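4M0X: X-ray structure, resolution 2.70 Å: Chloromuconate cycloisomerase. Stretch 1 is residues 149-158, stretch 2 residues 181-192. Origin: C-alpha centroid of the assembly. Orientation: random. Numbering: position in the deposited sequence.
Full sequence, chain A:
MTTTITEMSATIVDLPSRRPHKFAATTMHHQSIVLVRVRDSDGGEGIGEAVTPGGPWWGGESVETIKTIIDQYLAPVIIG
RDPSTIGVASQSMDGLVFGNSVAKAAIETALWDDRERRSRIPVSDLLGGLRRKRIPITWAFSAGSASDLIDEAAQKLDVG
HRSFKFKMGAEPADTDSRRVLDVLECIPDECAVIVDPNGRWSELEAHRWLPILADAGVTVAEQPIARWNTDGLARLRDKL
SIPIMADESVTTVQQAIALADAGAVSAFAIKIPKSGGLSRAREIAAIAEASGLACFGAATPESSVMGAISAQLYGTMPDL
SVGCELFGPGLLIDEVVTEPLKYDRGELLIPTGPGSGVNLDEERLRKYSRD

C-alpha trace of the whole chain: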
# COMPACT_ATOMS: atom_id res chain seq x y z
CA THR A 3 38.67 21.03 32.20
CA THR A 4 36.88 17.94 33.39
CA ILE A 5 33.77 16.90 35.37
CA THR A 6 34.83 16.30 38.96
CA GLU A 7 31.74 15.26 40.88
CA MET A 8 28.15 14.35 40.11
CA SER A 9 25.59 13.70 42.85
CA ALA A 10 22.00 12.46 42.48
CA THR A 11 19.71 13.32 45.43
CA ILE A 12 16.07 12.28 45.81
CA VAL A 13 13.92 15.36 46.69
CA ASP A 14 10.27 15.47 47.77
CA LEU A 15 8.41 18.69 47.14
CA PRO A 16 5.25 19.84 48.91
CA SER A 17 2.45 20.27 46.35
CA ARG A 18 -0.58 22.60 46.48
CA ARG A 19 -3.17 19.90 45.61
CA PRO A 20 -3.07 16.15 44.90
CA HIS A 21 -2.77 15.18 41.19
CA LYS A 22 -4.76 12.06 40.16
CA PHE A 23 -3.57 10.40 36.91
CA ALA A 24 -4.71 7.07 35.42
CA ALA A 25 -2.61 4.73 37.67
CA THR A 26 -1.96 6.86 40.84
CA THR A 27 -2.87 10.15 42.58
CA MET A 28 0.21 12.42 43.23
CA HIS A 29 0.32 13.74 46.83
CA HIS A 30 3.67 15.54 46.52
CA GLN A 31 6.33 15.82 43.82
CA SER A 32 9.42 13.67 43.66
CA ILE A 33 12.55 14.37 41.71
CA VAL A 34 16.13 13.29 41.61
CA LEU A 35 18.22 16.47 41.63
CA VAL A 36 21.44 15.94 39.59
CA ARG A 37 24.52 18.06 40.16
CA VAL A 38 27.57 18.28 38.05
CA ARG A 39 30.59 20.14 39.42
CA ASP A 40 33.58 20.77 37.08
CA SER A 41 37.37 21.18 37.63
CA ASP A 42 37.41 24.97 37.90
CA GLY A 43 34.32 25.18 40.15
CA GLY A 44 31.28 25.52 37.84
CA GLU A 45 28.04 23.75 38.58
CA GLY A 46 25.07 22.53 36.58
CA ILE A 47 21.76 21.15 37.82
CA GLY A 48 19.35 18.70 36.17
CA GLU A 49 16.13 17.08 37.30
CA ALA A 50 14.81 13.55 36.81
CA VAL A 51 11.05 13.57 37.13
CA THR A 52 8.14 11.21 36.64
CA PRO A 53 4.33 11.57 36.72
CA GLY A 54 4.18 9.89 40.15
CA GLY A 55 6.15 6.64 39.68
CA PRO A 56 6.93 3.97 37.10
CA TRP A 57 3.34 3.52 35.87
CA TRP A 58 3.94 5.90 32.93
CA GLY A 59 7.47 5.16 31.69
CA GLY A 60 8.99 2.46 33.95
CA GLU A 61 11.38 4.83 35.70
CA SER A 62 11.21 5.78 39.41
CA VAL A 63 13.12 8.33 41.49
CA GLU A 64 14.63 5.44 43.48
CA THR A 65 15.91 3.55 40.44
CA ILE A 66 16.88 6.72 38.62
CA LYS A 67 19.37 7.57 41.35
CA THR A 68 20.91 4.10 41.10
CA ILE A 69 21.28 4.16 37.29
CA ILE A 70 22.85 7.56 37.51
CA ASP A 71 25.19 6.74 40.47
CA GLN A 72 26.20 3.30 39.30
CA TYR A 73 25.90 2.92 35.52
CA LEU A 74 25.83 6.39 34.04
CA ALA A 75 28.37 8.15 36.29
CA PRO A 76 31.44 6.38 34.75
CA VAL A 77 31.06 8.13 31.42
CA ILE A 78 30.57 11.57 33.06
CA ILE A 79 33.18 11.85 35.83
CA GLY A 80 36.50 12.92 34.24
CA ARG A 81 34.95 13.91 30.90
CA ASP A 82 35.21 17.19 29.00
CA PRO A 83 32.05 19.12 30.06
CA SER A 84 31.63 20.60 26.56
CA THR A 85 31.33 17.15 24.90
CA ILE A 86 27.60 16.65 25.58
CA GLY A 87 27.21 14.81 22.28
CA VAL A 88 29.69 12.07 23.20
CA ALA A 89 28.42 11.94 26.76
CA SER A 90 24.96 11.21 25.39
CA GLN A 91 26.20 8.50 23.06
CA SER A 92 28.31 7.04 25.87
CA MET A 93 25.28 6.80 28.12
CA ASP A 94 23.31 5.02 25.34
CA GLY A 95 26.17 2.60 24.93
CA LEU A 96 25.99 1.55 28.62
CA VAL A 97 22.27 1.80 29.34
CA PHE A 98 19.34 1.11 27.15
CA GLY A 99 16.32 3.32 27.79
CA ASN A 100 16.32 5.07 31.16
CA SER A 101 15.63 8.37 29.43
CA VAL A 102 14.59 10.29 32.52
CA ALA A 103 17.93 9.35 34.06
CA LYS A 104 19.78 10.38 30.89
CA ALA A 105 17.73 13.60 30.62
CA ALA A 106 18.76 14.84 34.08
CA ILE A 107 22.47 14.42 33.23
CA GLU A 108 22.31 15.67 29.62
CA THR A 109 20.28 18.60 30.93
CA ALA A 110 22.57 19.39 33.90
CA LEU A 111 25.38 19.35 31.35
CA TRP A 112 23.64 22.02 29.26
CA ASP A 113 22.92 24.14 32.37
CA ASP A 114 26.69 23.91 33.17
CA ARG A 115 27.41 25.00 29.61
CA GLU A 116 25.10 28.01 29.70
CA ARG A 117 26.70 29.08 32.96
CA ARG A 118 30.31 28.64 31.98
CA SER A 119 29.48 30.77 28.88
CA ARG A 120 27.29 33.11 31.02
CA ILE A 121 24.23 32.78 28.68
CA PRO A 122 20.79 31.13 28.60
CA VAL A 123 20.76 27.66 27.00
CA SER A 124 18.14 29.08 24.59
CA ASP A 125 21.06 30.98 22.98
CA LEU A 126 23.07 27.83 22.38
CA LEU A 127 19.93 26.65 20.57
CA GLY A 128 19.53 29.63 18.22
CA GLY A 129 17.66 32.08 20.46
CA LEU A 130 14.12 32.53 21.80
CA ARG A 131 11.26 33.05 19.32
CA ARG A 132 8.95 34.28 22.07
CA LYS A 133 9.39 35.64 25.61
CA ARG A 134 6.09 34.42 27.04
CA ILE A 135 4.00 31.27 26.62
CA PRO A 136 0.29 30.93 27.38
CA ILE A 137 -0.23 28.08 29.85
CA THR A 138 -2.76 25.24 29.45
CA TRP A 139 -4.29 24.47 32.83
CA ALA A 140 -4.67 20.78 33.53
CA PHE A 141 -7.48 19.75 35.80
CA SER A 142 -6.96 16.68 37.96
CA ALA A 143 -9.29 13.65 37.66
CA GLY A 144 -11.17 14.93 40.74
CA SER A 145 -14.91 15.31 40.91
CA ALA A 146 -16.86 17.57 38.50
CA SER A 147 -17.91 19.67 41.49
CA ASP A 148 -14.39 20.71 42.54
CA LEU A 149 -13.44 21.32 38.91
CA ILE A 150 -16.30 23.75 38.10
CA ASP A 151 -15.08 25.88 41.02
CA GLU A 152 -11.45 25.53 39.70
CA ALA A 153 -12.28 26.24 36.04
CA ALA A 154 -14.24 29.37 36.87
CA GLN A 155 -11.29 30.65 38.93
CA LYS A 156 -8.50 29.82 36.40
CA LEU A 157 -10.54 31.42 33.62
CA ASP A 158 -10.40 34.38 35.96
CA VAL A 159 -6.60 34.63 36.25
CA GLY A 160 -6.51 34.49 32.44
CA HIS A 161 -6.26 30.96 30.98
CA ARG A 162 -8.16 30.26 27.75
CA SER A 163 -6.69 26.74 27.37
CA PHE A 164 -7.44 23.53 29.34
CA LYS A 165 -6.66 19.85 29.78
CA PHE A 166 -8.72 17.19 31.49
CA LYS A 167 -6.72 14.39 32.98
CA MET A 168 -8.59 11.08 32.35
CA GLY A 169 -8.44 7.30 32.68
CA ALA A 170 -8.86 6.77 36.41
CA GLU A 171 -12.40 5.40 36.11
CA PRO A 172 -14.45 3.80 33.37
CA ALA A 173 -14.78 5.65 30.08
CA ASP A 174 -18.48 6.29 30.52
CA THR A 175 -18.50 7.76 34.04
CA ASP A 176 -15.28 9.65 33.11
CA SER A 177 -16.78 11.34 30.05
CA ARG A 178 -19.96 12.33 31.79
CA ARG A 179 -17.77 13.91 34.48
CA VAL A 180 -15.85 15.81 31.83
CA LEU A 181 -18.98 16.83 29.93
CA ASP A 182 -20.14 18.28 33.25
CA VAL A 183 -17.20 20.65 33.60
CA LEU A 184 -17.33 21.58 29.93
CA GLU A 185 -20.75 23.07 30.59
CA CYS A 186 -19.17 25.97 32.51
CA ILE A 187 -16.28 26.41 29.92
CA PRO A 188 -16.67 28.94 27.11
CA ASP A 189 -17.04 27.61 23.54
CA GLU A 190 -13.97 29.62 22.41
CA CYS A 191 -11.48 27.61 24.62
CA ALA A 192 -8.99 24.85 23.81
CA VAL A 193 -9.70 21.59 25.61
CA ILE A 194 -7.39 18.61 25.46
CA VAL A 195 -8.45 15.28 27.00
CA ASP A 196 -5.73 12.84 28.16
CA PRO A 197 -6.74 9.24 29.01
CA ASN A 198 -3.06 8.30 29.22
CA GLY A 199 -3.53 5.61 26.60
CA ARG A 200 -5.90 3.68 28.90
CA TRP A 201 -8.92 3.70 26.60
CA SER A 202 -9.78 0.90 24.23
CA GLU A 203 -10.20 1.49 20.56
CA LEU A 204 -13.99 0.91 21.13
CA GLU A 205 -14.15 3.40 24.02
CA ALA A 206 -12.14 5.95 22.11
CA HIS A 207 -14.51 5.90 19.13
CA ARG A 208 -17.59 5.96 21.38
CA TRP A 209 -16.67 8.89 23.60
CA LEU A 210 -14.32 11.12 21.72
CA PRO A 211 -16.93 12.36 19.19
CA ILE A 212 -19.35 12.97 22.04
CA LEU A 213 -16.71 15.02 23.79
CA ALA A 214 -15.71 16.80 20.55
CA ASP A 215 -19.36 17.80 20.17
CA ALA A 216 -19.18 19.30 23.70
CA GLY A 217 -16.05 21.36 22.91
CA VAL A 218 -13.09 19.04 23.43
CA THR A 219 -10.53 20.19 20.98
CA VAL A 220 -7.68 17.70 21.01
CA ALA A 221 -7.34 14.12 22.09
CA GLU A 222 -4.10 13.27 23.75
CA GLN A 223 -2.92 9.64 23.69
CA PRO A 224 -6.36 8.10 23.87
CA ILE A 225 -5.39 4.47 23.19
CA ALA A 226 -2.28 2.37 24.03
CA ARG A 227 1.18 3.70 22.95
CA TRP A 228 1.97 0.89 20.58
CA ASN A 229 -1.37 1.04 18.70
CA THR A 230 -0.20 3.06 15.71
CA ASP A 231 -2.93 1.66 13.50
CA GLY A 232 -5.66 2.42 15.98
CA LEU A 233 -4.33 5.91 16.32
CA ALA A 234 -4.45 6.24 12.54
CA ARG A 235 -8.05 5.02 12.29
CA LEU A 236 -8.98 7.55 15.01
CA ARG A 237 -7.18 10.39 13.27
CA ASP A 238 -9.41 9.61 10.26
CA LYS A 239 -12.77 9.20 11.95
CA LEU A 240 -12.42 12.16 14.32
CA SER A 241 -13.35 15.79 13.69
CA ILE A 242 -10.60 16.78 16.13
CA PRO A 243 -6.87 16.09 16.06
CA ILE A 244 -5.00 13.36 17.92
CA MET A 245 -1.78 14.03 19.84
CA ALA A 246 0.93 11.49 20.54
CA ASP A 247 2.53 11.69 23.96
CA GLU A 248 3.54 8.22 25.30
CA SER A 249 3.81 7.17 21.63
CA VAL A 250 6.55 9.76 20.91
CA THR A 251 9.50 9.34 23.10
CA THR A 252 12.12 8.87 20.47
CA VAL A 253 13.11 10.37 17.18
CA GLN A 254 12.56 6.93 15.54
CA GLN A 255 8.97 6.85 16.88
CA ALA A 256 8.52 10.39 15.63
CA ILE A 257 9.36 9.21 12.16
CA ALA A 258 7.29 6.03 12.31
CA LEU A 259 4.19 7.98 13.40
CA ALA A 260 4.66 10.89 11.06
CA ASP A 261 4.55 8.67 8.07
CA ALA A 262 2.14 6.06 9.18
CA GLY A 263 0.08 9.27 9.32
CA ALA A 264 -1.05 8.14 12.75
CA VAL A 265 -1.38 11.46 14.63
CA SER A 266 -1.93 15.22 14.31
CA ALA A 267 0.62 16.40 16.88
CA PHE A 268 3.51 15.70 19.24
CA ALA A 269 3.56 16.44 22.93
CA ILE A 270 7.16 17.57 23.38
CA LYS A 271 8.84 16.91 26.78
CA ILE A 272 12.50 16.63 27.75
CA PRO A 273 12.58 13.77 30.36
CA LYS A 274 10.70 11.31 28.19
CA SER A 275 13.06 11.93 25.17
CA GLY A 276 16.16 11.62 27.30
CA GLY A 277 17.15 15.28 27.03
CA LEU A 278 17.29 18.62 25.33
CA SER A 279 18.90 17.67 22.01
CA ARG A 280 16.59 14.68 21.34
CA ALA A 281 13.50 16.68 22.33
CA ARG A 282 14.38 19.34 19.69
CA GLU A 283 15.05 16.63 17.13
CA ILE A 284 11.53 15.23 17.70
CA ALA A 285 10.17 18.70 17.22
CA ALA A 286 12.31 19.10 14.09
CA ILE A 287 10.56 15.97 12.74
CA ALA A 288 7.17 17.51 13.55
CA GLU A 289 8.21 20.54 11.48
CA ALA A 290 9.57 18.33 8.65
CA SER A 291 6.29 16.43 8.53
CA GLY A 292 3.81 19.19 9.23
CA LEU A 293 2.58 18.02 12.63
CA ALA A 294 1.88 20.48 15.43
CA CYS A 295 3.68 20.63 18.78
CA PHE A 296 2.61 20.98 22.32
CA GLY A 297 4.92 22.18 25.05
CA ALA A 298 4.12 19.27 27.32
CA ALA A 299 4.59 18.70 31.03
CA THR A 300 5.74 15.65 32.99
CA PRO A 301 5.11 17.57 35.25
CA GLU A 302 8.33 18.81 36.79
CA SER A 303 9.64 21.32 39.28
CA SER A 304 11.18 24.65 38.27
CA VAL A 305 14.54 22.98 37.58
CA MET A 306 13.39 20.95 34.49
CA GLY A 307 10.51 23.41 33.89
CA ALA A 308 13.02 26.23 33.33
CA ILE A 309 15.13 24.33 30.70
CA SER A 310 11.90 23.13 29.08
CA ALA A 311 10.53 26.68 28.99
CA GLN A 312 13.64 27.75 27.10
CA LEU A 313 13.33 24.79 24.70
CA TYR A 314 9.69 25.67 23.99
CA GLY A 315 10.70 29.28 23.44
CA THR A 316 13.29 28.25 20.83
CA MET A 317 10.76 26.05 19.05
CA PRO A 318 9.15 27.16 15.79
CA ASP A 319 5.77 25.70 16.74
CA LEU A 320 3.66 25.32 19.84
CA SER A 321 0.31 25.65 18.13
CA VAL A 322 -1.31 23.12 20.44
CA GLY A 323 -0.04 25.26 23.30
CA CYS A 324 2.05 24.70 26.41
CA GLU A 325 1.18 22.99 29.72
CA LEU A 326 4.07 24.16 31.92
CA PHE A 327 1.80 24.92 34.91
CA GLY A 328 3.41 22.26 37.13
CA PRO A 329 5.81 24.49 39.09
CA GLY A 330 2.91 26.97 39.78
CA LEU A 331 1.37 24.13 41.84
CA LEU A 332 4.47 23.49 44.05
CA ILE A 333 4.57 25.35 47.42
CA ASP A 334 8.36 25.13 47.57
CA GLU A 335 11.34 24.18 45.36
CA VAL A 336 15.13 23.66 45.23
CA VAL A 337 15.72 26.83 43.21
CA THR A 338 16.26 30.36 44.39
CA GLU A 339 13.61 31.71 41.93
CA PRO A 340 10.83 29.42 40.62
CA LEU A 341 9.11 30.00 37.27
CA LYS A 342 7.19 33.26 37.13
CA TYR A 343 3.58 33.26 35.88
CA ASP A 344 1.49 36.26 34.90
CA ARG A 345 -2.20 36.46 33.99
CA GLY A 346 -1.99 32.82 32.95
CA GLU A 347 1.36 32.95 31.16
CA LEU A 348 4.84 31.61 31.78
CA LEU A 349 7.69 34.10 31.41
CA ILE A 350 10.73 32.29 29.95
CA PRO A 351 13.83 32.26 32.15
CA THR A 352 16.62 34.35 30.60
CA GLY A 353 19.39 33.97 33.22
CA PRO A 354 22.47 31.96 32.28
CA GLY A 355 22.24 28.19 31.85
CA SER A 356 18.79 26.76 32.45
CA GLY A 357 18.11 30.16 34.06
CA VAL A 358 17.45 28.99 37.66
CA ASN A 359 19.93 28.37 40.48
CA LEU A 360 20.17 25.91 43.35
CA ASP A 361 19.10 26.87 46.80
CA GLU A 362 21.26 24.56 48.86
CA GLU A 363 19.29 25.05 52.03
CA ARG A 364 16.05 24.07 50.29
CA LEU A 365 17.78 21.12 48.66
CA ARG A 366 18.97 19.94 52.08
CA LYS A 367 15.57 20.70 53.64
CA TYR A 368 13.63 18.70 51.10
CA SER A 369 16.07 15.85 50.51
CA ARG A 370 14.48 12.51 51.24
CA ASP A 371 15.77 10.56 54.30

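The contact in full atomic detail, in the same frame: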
# COMPACT_ATOMS: atom_id res chain seq x y z
N LEU A 149 -14.00 20.78 40.14
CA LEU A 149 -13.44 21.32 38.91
C LEU A 149 -14.23 22.51 38.36
O LEU A 149 -13.61 23.43 37.81
CB LEU A 149 -13.23 20.25 37.83
CG LEU A 149 -12.44 18.96 38.15
CD1 LEU A 149 -12.57 18.03 36.95
CD2 LEU A 149 -10.98 19.16 38.51
N ILE A 150 -15.55 22.54 38.51
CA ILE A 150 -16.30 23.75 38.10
C ILE A 150 -15.89 25.01 38.91
O ILE A 150 -15.80 26.12 38.37
CB ILE A 150 -17.83 23.52 38.06
CG1 ILE A 150 -18.19 22.53 36.94
CG2 ILE A 150 -18.55 24.84 37.79
CD1 ILE A 150 -19.67 22.21 36.78
N ASP A 151 -15.61 24.81 40.19
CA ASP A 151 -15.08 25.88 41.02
C ASP A 151 -13.61 26.22 40.68
O ASP A 151 -13.16 27.33 40.94
CB ASP A 151 -15.26 25.57 42.52
N GLU A 152 -12.86 25.28 40.08
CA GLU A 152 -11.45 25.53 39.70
C GLU A 152 -11.35 26.17 38.32
O GLU A 152 -10.51 27.05 38.10
CB GLU A 152 -10.58 24.26 39.79
CG GLU A 152 -9.07 24.54 39.79
CD GLU A 152 -8.18 23.31 39.62
OE1 GLU A 152 -7.29 23.06 40.44
OE2 GLU A 152 -8.36 22.57 38.65
N ALA A 153 -12.23 25.74 37.41
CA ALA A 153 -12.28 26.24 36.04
C ALA A 153 -12.62 27.70 36.07
O ALA A 153 -11.91 28.52 35.48
CB ALA A 153 -13.32 25.49 35.23
N ALA A 154 -13.70 28.01 36.77
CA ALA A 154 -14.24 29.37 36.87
C ALA A 154 -13.18 30.36 37.38
O ALA A 154 -13.08 31.50 36.89
CB ALA A 154 -15.48 29.36 37.76
N GLN A 155 -12.38 29.90 38.35
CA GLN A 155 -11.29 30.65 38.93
C GLN A 155 -10.06 30.80 38.03
O GLN A 155 -9.50 31.90 37.95
CB GLN A 155 -10.88 30.00 40.24
CG GLN A 155 -9.87 30.78 41.05
CD GLN A 155 -9.16 29.89 42.03
OE1 GLN A 155 -8.33 29.06 41.64
NE2 GLN A 155 -9.51 30.02 43.31
N LYS A 156 -9.62 29.72 37.37
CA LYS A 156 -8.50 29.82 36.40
C LYS A 156 -8.83 30.61 35.14
O LYS A 156 -7.95 31.21 34.52
CB LYS A 156 -7.94 28.44 36.01
CG LYS A 156 -7.18 27.72 37.12
CD LYS A 156 -6.00 28.54 37.63
CE LYS A 156 -5.32 27.84 38.80
NZ LYS A 156 -3.92 28.32 38.86
N LEU A 157 -10.10 30.61 34.74
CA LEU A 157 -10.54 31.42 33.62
C LEU A 157 -10.34 32.87 34.02
O LEU A 157 -9.94 33.72 33.22
CB LEU A 157 -12.02 31.17 33.37
CG LEU A 157 -12.45 30.25 32.25
CD1 LEU A 157 -13.86 29.73 32.55
CD2 LEU A 157 -12.39 30.99 30.92
N ASP A 158 -10.64 33.12 35.29
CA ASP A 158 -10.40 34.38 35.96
C ASP A 158 -8.98 34.90 35.72
O ASP A 158 -8.78 35.88 35.01
CB ASP A 158 -10.63 34.18 37.45
CG ASP A 158 -11.20 35.39 38.12
OD1 ASP A 158 -11.96 36.14 37.46
OD2 ASP A 158 -10.88 35.57 39.32
N LEU A 181 -17.93 16.08 30.61
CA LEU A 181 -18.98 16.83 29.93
C LEU A 181 -19.58 17.82 30.92
O LEU A 181 -20.02 18.91 30.54
CB LEU A 181 -20.06 15.92 29.36
CG LEU A 181 -19.80 15.06 28.11
CD1 LEU A 181 -20.84 13.96 28.01
CD2 LEU A 181 -19.77 15.85 26.81
N ASP A 182 -19.60 17.43 32.20
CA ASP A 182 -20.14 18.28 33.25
C ASP A 182 -19.37 19.58 33.31
O ASP A 182 -19.97 20.64 33.22
CB ASP A 182 -20.07 17.61 34.61
CG ASP A 182 -21.34 16.91 34.97
OD1 ASP A 182 -22.06 16.45 34.05
OD2 ASP A 182 -21.62 16.82 36.19
N VAL A 183 -18.06 19.48 33.44
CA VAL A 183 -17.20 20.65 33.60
C VAL A 183 -17.17 21.52 32.36
O VAL A 183 -17.07 22.73 32.45
CB VAL A 183 -15.77 20.24 33.94
CG1 VAL A 183 -14.91 21.48 34.10
CG2 VAL A 183 -15.75 19.40 35.21
N LEU A 184 -17.29 20.89 31.19
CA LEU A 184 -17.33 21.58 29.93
C LEU A 184 -18.56 22.46 29.78
O LEU A 184 -18.63 23.30 28.86
CB LEU A 184 -17.30 20.57 28.79
CG LEU A 184 -15.98 19.90 28.46
CD1 LEU A 184 -16.23 18.49 27.95
CD2 LEU A 184 -15.28 20.74 27.41
N GLU A 185 -19.54 22.26 30.65
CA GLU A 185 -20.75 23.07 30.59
C GLU A 185 -20.45 24.50 30.99
O GLU A 185 -20.91 25.43 30.33
CB GLU A 185 -21.85 22.49 31.46
CG GLU A 185 -22.50 21.31 30.79
CD GLU A 185 -23.86 21.00 31.36
OE1 GLU A 185 -24.01 21.02 32.60
OE2 GLU A 185 -24.78 20.71 30.54
N CYS A 186 -19.64 24.66 32.05
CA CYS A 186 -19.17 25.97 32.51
C CYS A 186 -17.80 26.42 31.90
O CYS A 186 -17.05 27.18 32.53
CB CYS A 186 -19.18 26.04 34.07
SG CYS A 186 -20.76 25.64 34.87
N ILE A 187 -17.48 25.95 30.68
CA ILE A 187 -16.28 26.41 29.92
C ILE A 187 -16.72 27.04 28.62
O ILE A 187 -17.50 26.43 27.88
CB ILE A 187 -15.22 25.29 29.64
CG1 ILE A 187 -14.17 25.22 30.74
CG2 ILE A 187 -14.47 25.53 28.34
CD1 ILE A 187 -13.62 23.84 30.99
N PRO A 188 -16.23 28.25 28.32
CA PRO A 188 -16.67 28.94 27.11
C PRO A 188 -16.31 28.18 25.82
O PRO A 188 -15.21 27.60 25.72
CB PRO A 188 -15.95 30.30 27.17
CG PRO A 188 -15.46 30.45 28.58
CD PRO A 188 -15.28 29.06 29.11
N ASP A 189 -17.24 28.21 24.87
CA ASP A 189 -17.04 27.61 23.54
C ASP A 189 -15.67 27.93 22.94
O ASP A 189 -15.03 27.04 22.40
CB ASP A 189 -18.15 28.04 22.58
CG ASP A 189 -19.49 27.31 22.84
OD1 ASP A 189 -19.82 26.99 24.01
OD2 ASP A 189 -20.21 27.05 21.86
N GLU A 190 -15.21 29.17 23.06
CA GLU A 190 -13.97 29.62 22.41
C GLU A 190 -12.65 28.94 22.89
O GLU A 190 -11.62 29.08 22.23
CB GLU A 190 -13.86 31.16 22.44
N CYS A 191 -12.70 28.20 24.00
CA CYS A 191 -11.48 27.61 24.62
C CYS A 191 -10.87 26.37 23.96
O CYS A 191 -11.56 25.61 23.28
CB CYS A 191 -11.79 27.27 26.06
SG CYS A 191 -11.98 28.73 27.09
N ALA A 192 -9.58 26.13 24.19
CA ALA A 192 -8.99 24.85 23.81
C ALA A 192 -9.21 23.84 24.95
O ALA A 192 -9.00 24.15 26.14
CB ALA A 192 -7.51 24.99 23.49

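Residues 149-158 form one continuous run of helix, and residues 181-192 carry the end of another helix into a loop that closes with a type I turn from Pro 188 to Cys 191. The backbones come nearest at Ile 150 and Val 183, whose CA atoms lie 5.5 Å apart; farther along, Ala 153 CA and Ile 187 CA are 7.3 Å apart. No hydrogen bond crosses between the stretches. The contact is apolar packing, which buries 403 Å² in all, and backbone hydrogen bonds within the stretches, such as Ala 153 N to Leu 149 O (2.7 Å), hold the local folds.

In the first helix, Leu 149, Ala 153 and Leu 157 recur every four residues and point toward the second stretch. Asp 151, Glu 152, Gln 155, Lys 156 and Asp 158, all polar or charged, are out of reach of it.

Val 183 is the hub of the close end. Its chi1 is t (180°), and both methyls pack near Leu 149 CB, CG2 at 3.7 Å and CG1 at 4.3 Å; CG1 also comes within 4.5 Å of Ala 153 CB. A branched but short side chain suits a place where the backbones run so near. Leu 149 is buried, with chi1 m (-52°) and chi2 t (172°), and its CD1 also lies 3.9 Å from Val 183 CG2. The single methyl of Ala 153 makes a loose contact.

Ile 150, next to Leu 149, starts sideways, yet its end comes nearer. With chi1 m (-67°) and chi2 t (180°), the ethyl arm is extended and comes over the backbone at Asp 182 and Val 183: CG1 sits 4.0 Å from Val 183 CA and CD1 reaches 3.9 Å from Asp 182 O, a van der Waals contact with a carbonyl. Both branches come near the sulfur, with Cys 186 SG 3.7 Å from Ile 150 CG2 and 4.1 Å from Ile 150 CD1, so the side chain spans Asp 182 to Cys 186. Cys 186, with chi1 m (-54°), points toward the helix, and its polarizable sulfur packs well against a methyl.

Leu 157 covers the loop end, where the longer reach of leucine is useful. Its chi1 of -101° lies between wells, with chi2 t (157°). In this pose CD1 lies 3.8 Å from Pro 188 CD and 4.1 Å from Cys 186 O, and CD2 lies 4.5 Å from Cys 191 SG. Proline offers a rigid apolar ring just where the turn begins, and the bond from Cys 191 N to Pro 188 O (3.1 Å) closes that turn, linking the backbones of two residues whose side chains both meet Leu 157.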